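Local coordinates for uncharacterized hypothetical protein (Parabacteroides merdae, PDB 4EI0) that is of unknown function but belongs to the DUF4466 family and folds into an N-terminal and a C-terminal beta-rich half joined in one chain, at residues 25-30 against 251-256; 243-248 against 306-311. All coordinates share one frame; numbering follows the deposited sequence.

Interaction 1. Residues 25-30 against 251-256; sequences LPVAPN and SKFIDD
The phenyl ring of F253 turns one face to A28, whose CA stands over the centre of that face in a CH-pi contact, 3.8 Å from the ring centroid and only 3° off its normal. A28 CB shares the face, 3.7 Å from F253 CZ. Chi1 of -59° places F253 CG anti to the carbonyl carbon, and chi2 of 91° turns the ring so that this face meets A28. Two neighbours of A28 approach the ring obliquely: V27, its side chain crossing that of F253 at about a right angle, brings CG2 to 3.4 Å from F253 CE1, while P29 CD packs 3.7 Å from F253 CD2. Farther along, in the conformer described, the carboxylate of D255 lies beside P29 CB and CG, the two side chains running antiparallel alongside one another. An alanine in place of F253 would probably open a gap beside A28 and leave V27 CG2 without its aromatic partner. No hydrogen bond spans the two segments, although P29 O is held by Q244 NE2 from helix 243-246. The segment 25-30 thus holds a type I beta turn, L25 to A28, closed by A28 N to L25 O, whose last residue makes the CH-pi contact with F253, in a loop-to-loop contact at the surface between the N-terminal and C-terminal beta-sheet halves.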
ATOM      1  N   LEU B  25      -8.835 -21.627   1.738  1.00 60.05           N
ATOM      2  CA  LEU B  25     -10.305 -21.722   1.836  1.00 65.89           C
ATOM      3  C   LEU B  25     -10.789 -22.737   2.908  1.00 67.55           C
ATOM      4  O   LEU B  25     -10.202 -23.821   3.053  1.00 75.10           O
ATOM      5  CB  LEU B  25     -10.888 -22.118   0.486  1.00 78.70           C
ATOM      6  CG  LEU B  25     -10.386 -21.350  -0.727  1.00 76.84           C
ATOM      7  CD1 LEU B  25     -10.876 -22.030  -2.003  1.00 85.67           C
ATOM      8  CD2 LEU B  25     -10.833 -19.887  -0.608  1.00 80.59           C
ATOM      9  N   PRO B  26     -11.837 -22.384   3.680  1.00 61.45           N
ATOM     10  CA  PRO B  26     -12.369 -23.265   4.743  1.00 60.26           C
ATOM     11  C   PRO B  26     -12.867 -24.639   4.254  1.00 70.07           C
ATOM     12  O   PRO B  26     -12.837 -25.611   5.002  1.00 65.83           O
ATOM     13  CB  PRO B  26     -13.554 -22.481   5.299  1.00 61.52           C
ATOM     14  CG  PRO B  26     -13.248 -21.068   5.007  1.00 67.53           C
ATOM     15  CD  PRO B  26     -12.439 -21.037   3.734  1.00 62.49           C
ATOM     16  N   VAL B  27     -13.328 -24.713   3.011  1.00 66.70           N
ATOM     17  CA  VAL B  27     -13.760 -25.990   2.447  1.00 67.53           C
ATOM     18  C   VAL B  27     -12.581 -26.821   1.957  1.00 57.20           C
ATOM     19  O   VAL B  27     -12.744 -28.000   1.712  1.00 54.72           O
ATOM     20  CB  VAL B  27     -14.765 -25.775   1.297  1.00 58.68           C
ATOM     21  CG1 VAL B  27     -16.044 -25.170   1.832  1.00 60.91           C
ATOM     22  CG2 VAL B  27     -14.154 -24.868   0.252  1.00 60.40           C
ATOM     23  N   ALA B  28     -11.389 -26.231   1.798  1.00 51.39           N
ATOM     24  CA  ALA B  28     -10.288 -26.951   1.165  1.00 52.54           C
ATOM     25  C   ALA B  28      -9.578 -27.788   2.241  1.00 59.60           C
ATOM     26  O   ALA B  28      -9.101 -27.248   3.219  1.00 44.31           O
ATOM     27  CB  ALA B  28      -9.318 -26.014   0.439  1.00 46.97           C
ATOM     28  N   PRO B  29      -9.522 -29.122   2.070  1.00 52.20           N
ATOM     29  CA  PRO B  29      -8.852 -29.864   3.124  1.00 50.99           C
ATOM     30  C   PRO B  29      -7.352 -29.534   3.199  1.00 40.20           C
ATOM     31  O   PRO B  29      -6.713 -29.276   2.179  1.00 43.83           O
ATOM     32  CB  PRO B  29      -9.052 -31.325   2.740  1.00 50.16           C
ATOM     33  CG  PRO B  29     -10.096 -31.332   1.695  1.00 58.35           C
ATOM     34  CD  PRO B  29     -10.006 -30.006   1.003  1.00 45.21           C
ATOM     35  N   ASN B  30      -6.824 -29.615   4.416  1.00 43.62           N
ATOM     36  CA  ASN B  30      -5.445 -29.315   4.738  1.00 37.73           C
ATOM     37  C   ASN B  30      -4.686 -30.677   4.706  1.00 43.33           C
ATOM     38  O   ASN B  30      -4.829 -31.487   5.625  1.00 40.48           O
ATOM     39  CB  ASN B  30      -5.382 -28.706   6.141  1.00 39.67           C
ATOM     40  CG  ASN B  30      -6.091 -27.378   6.244  1.00 48.28           C
ATOM     41  OD1 ASN B  30      -5.867 -26.500   5.420  1.00 48.72           O
ATOM     42  ND2 ASN B  30      -6.904 -27.208   7.284  1.00 39.68           N
ATOM     43  N   SER B 251     -14.923 -25.974  -8.271  1.00 88.00           N
ATOM     44  CA  SER B 251     -14.974 -27.394  -7.988  1.00102.56           C
ATOM     45  C   SER B 251     -15.325 -27.590  -6.515  1.00 73.68           C
ATOM     46  O   SER B 251     -15.428 -26.651  -5.711  1.00 79.81           O
ATOM     47  CB  SER B 251     -13.632 -28.100  -8.334  1.00 91.09           C
ATOM     48  OG  SER B 251     -13.750 -28.940  -9.483  1.00 84.87           O
ATOM     49  N   LYS B 252     -15.536 -28.838  -6.195  1.00 63.59           N
ATOM     50  CA  LYS B 252     -15.694 -29.231  -4.851  1.00 67.75           C
ATOM     51  C   LYS B 252     -14.449 -30.030  -4.455  1.00 56.79           C
ATOM     52  O   LYS B 252     -13.524 -30.276  -5.256  1.00 55.33           O
ATOM     53  CB  LYS B 252     -17.021 -29.985  -4.717  1.00 80.21           C
ATOM     54  CG  LYS B 252     -18.198 -29.051  -4.905  1.00 86.20           C
ATOM     55  CD  LYS B 252     -19.531 -29.777  -4.900  1.00 86.83           C
ATOM     56  CE  LYS B 252     -20.663 -28.766  -5.102  1.00 88.46           C
ATOM     57  NZ  LYS B 252     -20.959 -28.539  -6.548  1.00 86.70           N
ATOM     58  N   PHE B 253     -14.411 -30.384  -3.187  1.00 51.98           N
ATOM     59  CA  PHE B 253     -13.276 -31.100  -2.649  1.00 53.49           C
ATOM     60  C   PHE B 253     -13.761 -32.440  -2.106  1.00 43.53           C
ATOM     61  O   PHE B 253     -14.780 -32.508  -1.407  1.00 49.86           O
ATOM     62  CB  PHE B 253     -12.634 -30.303  -1.520  1.00 53.81           C
ATOM     63  CG  PHE B 253     -12.155 -28.930  -1.932  1.00 53.61           C
ATOM     64  CD1 PHE B 253     -12.977 -27.839  -1.832  1.00 56.74           C
ATOM     65  CD2 PHE B 253     -10.877 -28.748  -2.410  1.00 62.35           C
ATOM     66  CE1 PHE B 253     -12.530 -26.583  -2.188  1.00 55.33           C
ATOM     67  CE2 PHE B 253     -10.431 -27.489  -2.806  1.00 56.00           C
ATOM     68  CZ  PHE B 253     -11.270 -26.414  -2.685  1.00 52.19           C
ATOM     69  N   ILE B 254     -12.999 -33.476  -2.393  1.00 48.26           N
ATOM     70  CA  ILE B 254     -13.151 -34.761  -1.720  1.00 46.53           C
ATOM     71  C   ILE B 254     -12.383 -34.663  -0.430  1.00 41.57           C
ATOM     72  O   ILE B 254     -11.177 -34.319  -0.427  1.00 43.91           O
ATOM     73  CB  ILE B 254     -12.586 -35.906  -2.566  1.00 51.69           C
ATOM     74  CG1 ILE B 254     -13.351 -35.983  -3.899  1.00 51.40           C
ATOM     75  CG2 ILE B 254     -12.633 -37.247  -1.828  1.00 43.12           C
ATOM     76  CD1 ILE B 254     -12.581 -36.805  -4.913  1.00 51.14           C
ATOM     77  N   ASP B 255     -13.056 -34.965   0.661  1.00 49.93           N
ATOM     78  CA  ASP B 255     -12.429 -34.885   1.979  0.50 49.22           C
ATOM     79  C   ASP B 255     -12.486 -36.274   2.629  1.00 50.31           C
ATOM     80  O   ASP B 255     -12.997 -37.275   2.040  1.00 47.79           O
ATOM     81  CB  ASP B 255     -13.086 -33.774   2.848  0.50 51.70           C
ATOM     82  CG  ASP B 255     -12.182 -33.270   4.009  0.50 48.89           C
ATOM     83  OD1 ASP B 255     -11.097 -33.830   4.267  0.50 47.18           O
ATOM     84  OD2 ASP B 255     -12.595 -32.310   4.691  0.50 60.06           O
ATOM     85  N   ASP B 256     -11.947 -36.355   3.832  1.00 46.24           N
ATOM     86  CA  ASP B 256     -11.922 -37.612   4.571  1.00 51.64           C
ATOM     87  C   ASP B 256     -13.323 -38.274   4.698  1.00 49.56           C
ATOM     88  O   ASP B 256     -13.449 -39.464   4.600  1.00 46.41           O
ATOM     89  CB  ASP B 256     -11.336 -37.399   5.977  1.00 51.89           C
ATOM     90  CG  ASP B 256      -9.863 -36.901   5.969  1.00 52.61           C
ATOM     91  OD1 ASP B 256      -9.379 -36.303   4.990  1.00 51.44           O
ATOM     92  OD2 ASP B 256      -9.174 -37.150   6.988  1.00 49.41           O
TER

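Interaction 2. Residues 243-248 against 306-311; sequences RQLSDL and SVKRYK
L245 and Q244, on the short helix 243-246, make a buried helix-on-strand contact with S306 to K308 of strand 302-311, the helix lying against one face of the sheet that contains this strand. L245 is the apolar part of it. Its CG stands anti to the carbonyl carbon (chi1 -66°), and the isobutyl group runs to the strand, where CD2 rests over the backbone, 3.6 Å from V307 N. The same methyl lies 3.7 Å from S306 CB and 3.9 Å from K308 CG, so one branch bridges two side chains that leave the strand on the same side, while V307 between them turns away. The side chains of L245 and K308 cross obliquely, CD1 of the leucine also reaching the aliphatic part of the lysine. The strand belongs to an antiparallel five-stranded sheet, paired with 152-159 on one flank and 289-299 on the other; M153 and Y292 from these neighbours also touch L245. Beyond CG the chain of K308 is extended and passes the leucine to reach the polar end of the contact. There it crosses Q244 at about a right angle, and NZ donates to Q244 OE1 at 2.8 Å, in the carbonyl plane with a C=O...N angle of 150°. The ammonium group has a stronger partner in D242, with which it forms a salt bridge, and it also bonds to I254 O; three oxygens therefore grip a largely buried charge, which D242 would be expected to balance. S306 OG is hydrogen-bonded to N296 OD1 on strand 289-299. At the far end of the helix, S246 OG accepts from L248 N in an ST turn.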
ATOM      1  N   ARG B 243     -10.979 -29.915  -6.822  1.00 52.79           N
ATOM      2  CA  ARG B 243     -10.221 -28.683  -7.117  1.00 55.78           C
ATOM      3  C   ARG B 243      -8.713 -28.887  -6.890  1.00 50.59           C
ATOM      4  O   ARG B 243      -7.884 -28.345  -7.625  1.00 60.98           O
ATOM      5  CB  ARG B 243     -10.736 -27.520  -6.243  1.00 59.13           C
ATOM      6  CG  ARG B 243     -10.828 -26.135  -6.886  1.00 73.15           C
ATOM      7  CD  ARG B 243      -9.654 -25.801  -7.799  1.00 90.04           C
ATOM      8  NE  ARG B 243      -9.588 -24.371  -8.122  1.00118.22           N
ATOM      9  CZ  ARG B 243      -8.526 -23.760  -8.654  1.00128.70           C
ATOM     10  NH1 ARG B 243      -7.396 -24.421  -8.910  1.00122.98           N
ATOM     11  NH2 ARG B 243      -8.590 -22.461  -8.916  1.00131.08           N
ATOM     12  N   GLN B 244      -8.360 -29.718  -5.922  1.00 48.34           N
ATOM     13  CA  GLN B 244      -6.946 -29.995  -5.647  1.00 45.63           C
ATOM     14  C   GLN B 244      -6.364 -30.917  -6.677  1.00 48.89           C
ATOM     15  O   GLN B 244      -5.215 -30.799  -7.040  1.00 47.70           O
ATOM     16  CB  GLN B 244      -6.773 -30.562  -4.223  1.00 51.80           C
ATOM     17  CG  GLN B 244      -7.127 -29.538  -3.190  1.00 52.60           C
ATOM     18  CD  GLN B 244      -7.250 -30.060  -1.773  1.00 51.09           C
ATOM     19  OE1 GLN B 244      -7.920 -31.062  -1.503  1.00 47.32           O
ATOM     20  NE2 GLN B 244      -6.732 -29.283  -0.831  1.00 44.44           N
ATOM     21  N   LEU B 245      -7.144 -31.881  -7.152  1.00 49.69           N
ATOM     22  CA  LEU B 245      -6.598 -32.825  -8.120  1.00 47.86           C
ATOM     23  C   LEU B 245      -6.571 -32.310  -9.565  1.00 51.99           C
ATOM     24  O   LEU B 245      -5.768 -32.786 -10.361  1.00 45.76           O
ATOM     25  CB  LEU B 245      -7.380 -34.157  -8.066  1.00 48.23           C
ATOM     26  CG  LEU B 245      -7.285 -34.986  -6.778  1.00 43.30           C
ATOM     27  CD1 LEU B 245      -8.285 -36.105  -6.893  1.00 47.95           C
ATOM     28  CD2 LEU B 245      -5.898 -35.520  -6.579  1.00 37.90           C
ATOM     29  N   SER B 246      -7.475 -31.401  -9.915  1.00 51.48           N
ATOM     30  CA  SER B 246      -7.667 -31.001 -11.314  1.00 63.25           C
ATOM     31  C   SER B 246      -7.344 -29.542 -11.605  1.00 71.39           C
ATOM     32  O   SER B 246      -7.228 -29.153 -12.773  1.00 86.69           O
ATOM     33  CB  SER B 246      -9.112 -31.247 -11.717  1.00 55.05           C
ATOM     34  OG  SER B 246      -9.872 -30.143 -11.305  1.00 73.67           O
ATOM     35  N   ASP B 247      -7.209 -28.729 -10.563  1.00 70.92           N
ATOM     36  CA  ASP B 247      -6.905 -27.307 -10.754  1.00102.97           C
ATOM     37  C   ASP B 247      -7.874 -26.632 -11.759  1.00 95.95           C
ATOM     38  O   ASP B 247      -7.456 -25.831 -12.579  1.00101.49           O
ATOM     39  CB  ASP B 247      -5.436 -27.104 -11.203  1.00 90.80           C
ATOM     40  CG  ASP B 247      -4.430 -27.441 -10.123  1.00103.66           C
ATOM     41  OD1 ASP B 247      -3.924 -26.510  -9.456  1.00115.74           O
ATOM     42  OD2 ASP B 247      -4.125 -28.636  -9.952  1.00 86.41           O
ATOM     43  N   LEU B 248      -9.156 -26.994 -11.706  1.00101.85           N
ATOM     44  CA  LEU B 248     -10.209 -26.269 -12.438  1.00 79.08           C
ATOM     45  C   LEU B 248     -11.209 -25.718 -11.429  1.00 91.78           C
ATOM     46  O   LEU B 248     -11.642 -26.417 -10.529  1.00 70.89           O
ATOM     47  CB  LEU B 248     -10.900 -27.156 -13.501  1.00 85.83           C
ATOM     48  CG  LEU B 248     -10.038 -28.187 -14.271  1.00100.13           C
ATOM     49  CD1 LEU B 248     -10.899 -28.919 -15.296  1.00 73.00           C
ATOM     50  CD2 LEU B 248      -8.778 -27.582 -14.919  1.00 89.32           C
ATOM     51  N   SER B 306      -4.071 -38.076 -11.220  1.00 41.91           N
ATOM     52  CA  SER B 306      -3.860 -37.525  -9.898  1.00 48.06           C
ATOM     53  C   SER B 306      -4.731 -38.307  -8.899  1.00 46.34           C
ATOM     54  O   SER B 306      -5.834 -38.684  -9.225  1.00 41.68           O
ATOM     55  CB  SER B 306      -4.267 -36.068  -9.904  1.00 46.04           C
ATOM     56  OG  SER B 306      -3.506 -35.364 -10.881  1.00 51.57           O
ATOM     57  N   VAL B 307      -4.252 -38.528  -7.685  1.00 43.73           N
ATOM     58  CA  VAL B 307      -4.897 -39.486  -6.743  1.00 38.71           C
ATOM     59  C   VAL B 307      -4.927 -38.911  -5.357  1.00 37.55           C
ATOM     60  O   VAL B 307      -3.936 -38.337  -4.908  1.00 41.09           O
ATOM     61  CB  VAL B 307      -4.126 -40.835  -6.726  1.00 40.35           C
ATOM     62  CG1 VAL B 307      -4.685 -41.831  -5.700  1.00 33.93           C
ATOM     63  CG2 VAL B 307      -4.035 -41.438  -8.115  1.00 36.64           C
ATOM     64  N   LYS B 308      -6.081 -39.000  -4.707  1.00 40.97           N
ATOM     65  CA  LYS B 308      -6.216 -38.873  -3.276  1.00 43.59           C
ATOM     66  C   LYS B 308      -6.382 -40.262  -2.708  1.00 44.34           C
ATOM     67  O   LYS B 308      -7.080 -41.093  -3.299  1.00 42.47           O
ATOM     68  CB  LYS B 308      -7.399 -38.037  -2.902  1.00 37.59           C
ATOM     69  CG  LYS B 308      -7.114 -36.550  -2.968  1.00 44.78           C
ATOM     70  CD  LYS B 308      -8.335 -35.689  -2.745  1.00 46.10           C
ATOM     71  CE  LYS B 308      -7.999 -34.198  -2.587  1.00 41.52           C
ATOM     72  NZ  LYS B 308      -9.209 -33.376  -2.338  1.00 40.90           N
ATOM     73  N   ARG B 309      -5.685 -40.536  -1.607  1.00 35.96           N
ATOM     74  CA  ARG B 309      -5.798 -41.869  -0.905  1.00 38.78           C
ATOM     75  C   ARG B 309      -6.098 -41.653   0.567  1.00 41.68           C
ATOM     76  O   ARG B 309      -5.625 -40.684   1.168  1.00 42.04           O
ATOM     77  CB  ARG B 309      -4.504 -42.640  -1.082  1.00 45.96           C
ATOM     78  CG  ARG B 309      -4.520 -44.054  -0.504  1.00 48.17           C
ATOM     79  CD  ARG B 309      -3.157 -44.719  -0.475  1.00 41.52           C
ATOM     80  NE  ARG B 309      -2.257 -44.073   0.457  1.00 39.56           N
ATOM     81  CZ  ARG B 309      -1.016 -44.473   0.736  1.00 43.67           C
ATOM     82  NH1 ARG B 309      -0.510 -45.559   0.181  1.00 41.10           N
ATOM     83  NH2 ARG B 309      -0.278 -43.763   1.596  1.00 42.71           N
ATOM     84  N   TYR B 310      -6.895 -42.547   1.155  1.00 40.48           N
ATOM     85  CA  TYR B 310      -7.304 -42.448   2.542  1.00 35.24           C
ATOM     86  C   TYR B 310      -7.186 -43.851   3.168  1.00 47.07           C
ATOM     87  O   TYR B 310      -7.725 -44.824   2.639  1.00 42.08           O
ATOM     88  CB  TYR B 310      -8.760 -41.935   2.613  1.00 38.40           C
ATOM     89  CG  TYR B 310      -9.348 -41.824   4.008  1.00 35.04           C
ATOM     90  CD1 TYR B 310      -9.175 -40.710   4.746  1.00 42.00           C
ATOM     91  CD2 TYR B 310     -10.044 -42.879   4.574  1.00 42.91           C
ATOM     92  CE1 TYR B 310      -9.700 -40.606   6.031  1.00 49.55           C
ATOM     93  CE2 TYR B 310     -10.565 -42.802   5.841  1.00 53.37           C
ATOM     94  CZ  TYR B 310     -10.366 -41.653   6.579  1.00 45.58           C
ATOM     95  OH  TYR B 310     -10.887 -41.536   7.838  1.00 49.02           O
ATOM     96  N   LYS B 311      -6.460 -43.933   4.269  1.00 40.45           N
ATOM     97  CA  LYS B 311      -6.296 -45.162   5.019  1.00 47.32           C
ATOM     98  C   LYS B 311      -7.467 -45.391   5.948  1.00 52.71           C
ATOM     99  O   LYS B 311      -7.728 -44.598   6.871  1.00 51.56           O
ATOM    100  CB  LYS B 311      -5.013 -45.135   5.858  1.00 44.66           C
ATOM    101  CG  LYS B 311      -4.719 -46.524   6.495  1.00 52.09           C
ATOM    102  CD  LYS B 311      -3.822 -46.469   7.714  1.00 61.58           C
ATOM    103  CE  LYS B 311      -2.522 -47.234   7.530  1.00 75.99           C
ATOM    104  NZ  LYS B 311      -1.376 -46.279   7.403  1.00 83.30           N
TER

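How the interactions relate
From the N terminus, the chain first passes through 25-30, in the loop between strands 17-22 and 35-43, and much later reaches helix 243-246, the loop 251-256 and finally strand 302-311. Interaction 1 closes a loop of 220 residues, and interaction 2 one of 57; because 243-248 precedes 251-256 and 306-311 follows it, the two loops cross rather than nest. Their centres lie about 10 Å apart, and probable hydrogen bonds link them, I254 O to K308 NZ (2.9 Å) and K252 O to R243 N (3.0 Å). Interaction 2 fixes the helix to the sheet that contains strand 302-311, while interaction 1 joins the neighbouring loop to the N-terminal half.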